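Local coordinates for protein PelD (Pseudomonas aeruginosa, PDB 4EU0) that binds the second messenger cyclic di-GMP and probably acts as its effector in pellicle formation, its soluble part joining a GAF domain to a GGDEF-like domain, at residues Ala143-Asp148 and Leu171-Leu176. Numbering follows the deposited sequence.
Sequences AGHIAD and LKRSLL
The guanidinium of Arg173 lies between two unlike neighbours: Gly144 O sits 3.1 Å above one face, displaced toward the rim, and Leu176 CD1, from its own helix, approaches the opposite face. At its edge is the carboxylate of Asp148. The His145 ring takes the arginine's aliphatic part on one face, with Arg173 CG 3.7 Å from the ring centroid and 26° off the normal, a CH-pi contact.

The salt bridge is side-on and bidentate. Arg173 NE donates to Asp148 OD2 at 2.7 Å, and Arg173 NH1 to Asp148 OD1 at 2.9 Å (N-H...O 167°). Both oxygens are met on the syn side and lie close to the guanidinium plane, yet the two planes are turned 38° apart. The Arg173 chain leaves its helix with CG opposite the backbone N, toward 143-148, which sets CG over the His145 face with CD near the ring's rim; bends at chi2 and chi3 turn NE and NH1 to Asp148. Although Gly144 O is 3.3 Å from Arg173 NH1, the poor angle rules out a hydrogen bond.

Segments 143-148 and 171-176, on helices 133-150 and 162-181, run antiparallel, their axes 11.1 Å apart at closest approach; the contact probably joins the GAF domain to the GGDEF-like domain. His145 ND1 hydrogen-bonds to Ile141 O, so ND1 is protonated and the ring's rotation restrained. Asp148 OD1 accepts a weak hydrogen bond from Thr113 N, and Arg173 NH1 gives a weak one to Val111 O. Two straight bonds to a buried carboxylate should offset its charge and probably favour its ionised form.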
loop_
_atom_site.group_PDB
_atom_site.type_symbol
_atom_site.label_atom_id
_atom_site.label_comp_id
_atom_site.label_asym_id
_atom_site.label_seq_id
_atom_site.Cartn_x
_atom_site.Cartn_y
_atom_site.Cartn_z
ATOM N N ALA A 143 -0.765 5.700 -8.346
ATOM C CA ALA A 143 -1.669 6.735 -7.838
ATOM C C ALA A 143 -2.364 6.311 -6.536
ATOM O O ALA A 143 -2.481 7.109 -5.597
ATOM C CB ALA A 143 -2.693 7.135 -8.903
ATOM N N GLY A 144 -2.809 5.053 -6.479
ATOM C CA GLY A 144 -3.516 4.540 -5.306
ATOM C C GLY A 144 -2.601 4.496 -4.098
ATOM O O GLY A 144 -2.968 4.922 -2.998
ATOM N N HIS A 145 -1.394 3.986 -4.304
ATOM C CA HIS A 145 -0.413 3.948 -3.229
ATOM C C HIS A 145 -0.014 5.335 -2.740
ATOM O O HIS A 145 0.065 5.556 -1.543
ATOM C CB HIS A 145 0.801 3.114 -3.624
ATOM C CG HIS A 145 0.545 1.645 -3.549
ATOM N ND1 HIS A 145 -0.095 0.947 -4.549
ATOM C CD2 HIS A 145 0.802 0.752 -2.567
ATOM C CE1 HIS A 145 -0.203 -0.321 -4.194
ATOM N NE2 HIS A 145 0.333 -0.465 -2.996
ATOM N N ILE A 146 0.200 6.274 -3.658
ATOM C CA ILE A 146 0.549 7.627 -3.247
ATOM C C ILE A 146 -0.556 8.256 -2.404
ATOM O O ILE A 146 -0.273 8.870 -1.381
ATOM C CB ILE A 146 0.893 8.532 -4.440
ATOM C CG1 ILE A 146 2.172 8.035 -5.115
ATOM C CG2 ILE A 146 1.075 9.994 -3.976
ATOM C CD1 ILE A 146 2.379 8.579 -6.534
ATOM N N ALA A 147 -1.806 8.094 -2.840
ATOM C CA ALA A 147 -2.956 8.616 -2.116
ATOM C C ALA A 147 -2.999 8.132 -0.668
ATOM O O ALA A 147 -3.303 8.914 0.234
ATOM C CB ALA A 147 -4.254 8.257 -2.835
ATOM N N ASP A 148 -2.697 6.849 -0.455
ATOM C CA ASP A 148 -2.674 6.264 0.893
ATOM C C ASP A 148 -1.625 6.920 1.770
ATOM O O ASP A 148 -1.867 7.201 2.946
ATOM C CB ASP A 148 -2.355 4.770 0.845
ATOM C CG ASP A 148 -3.454 3.953 0.225
ATOM O OD1 ASP A 148 -4.563 4.494 0.006
ATOM O OD2 ASP A 148 -3.193 2.755 -0.034
ATOM N N LEU A 171 -3.189 -3.494 4.366
ATOM C CA LEU A 171 -3.898 -4.724 4.008
ATOM C C LEU A 171 -4.991 -4.455 2.976
ATOM O O LEU A 171 -5.101 -5.180 1.990
ATOM C CB LEU A 171 -4.482 -5.400 5.253
ATOM C CG LEU A 171 -5.313 -6.672 5.013
ATOM C CD1 LEU A 171 -4.514 -7.762 4.321
ATOM C CD2 LEU A 171 -5.843 -7.153 6.360
ATOM N N LYS A 172 -5.776 -3.405 3.181
ATOM C CA LYS A 172 -6.846 -3.108 2.217
ATOM C C LYS A 172 -6.249 -2.761 0.868
ATOM O O LYS A 172 -6.725 -3.219 -0.163
ATOM C CB LYS A 172 -7.756 -1.983 2.701
ATOM C CG LYS A 172 -8.992 -1.831 1.826
ATOM C CD LYS A 172 -9.946 -0.773 2.347
ATOM C CE LYS A 172 -11.190 -0.728 1.476
ATOM N NZ LYS A 172 -12.221 0.206 2.004
ATOM N N ARG A 173 -5.195 -1.954 0.868
ATOM C CA ARG A 173 -4.530 -1.632 -0.384
ATOM C C ARG A 173 -4.004 -2.883 -1.081
ATOM O O ARG A 173 -4.157 -3.041 -2.288
ATOM C CB ARG A 173 -3.394 -0.639 -0.165
ATOM C CG ARG A 173 -2.654 -0.277 -1.453
ATOM C CD ARG A 173 -3.599 0.265 -2.559
ATOM N NE ARG A 173 -4.262 1.499 -2.142
ATOM C CZ ARG A 173 -5.204 2.134 -2.838
ATOM N NH1 ARG A 173 -5.745 3.252 -2.347
ATOM N NH2 ARG A 173 -5.623 1.651 -4.006
ATOM N N SER A 174 -3.406 -3.791 -0.316
ATOM C CA SER A 174 -2.949 -5.050 -0.904
ATOM C C SER A 174 -4.086 -5.917 -1.456
ATOM O O SER A 174 -3.908 -6.599 -2.476
ATOM C CB SER A 174 -2.088 -5.835 0.078
ATOM O OG SER A 174 -0.805 -5.254 0.213
ATOM N N LEU A 175 -5.242 -5.901 -0.788
ATOM C CA LEU A 175 -6.428 -6.593 -1.303
ATOM C C LEU A 175 -6.925 -5.965 -2.606
ATOM O O LEU A 175 -7.288 -6.677 -3.532
ATOM C CB LEU A 175 -7.555 -6.649 -0.269
ATOM C CG LEU A 175 -7.289 -7.562 0.929
ATOM C CD1 LEU A 175 -8.306 -7.265 2.011
ATOM C CD2 LEU A 175 -7.290 -9.056 0.523
ATOM N N LEU A 176 -6.908 -4.635 -2.667
ATOM C CA LEU A 176 -7.254 -3.907 -3.888
ATOM C C LEU A 176 -6.252 -4.188 -5.016
ATOM O O LEU A 176 -6.670 -4.429 -6.155
ATOM C CB LEU A 176 -7.378 -2.406 -3.620
ATOM C CG LEU A 176 -8.570 -1.949 -2.768
ATOM C CD1 LEU A 176 -8.288 -0.572 -2.187
ATOM C CD2 LEU A 176 -9.877 -1.961 -3.566
#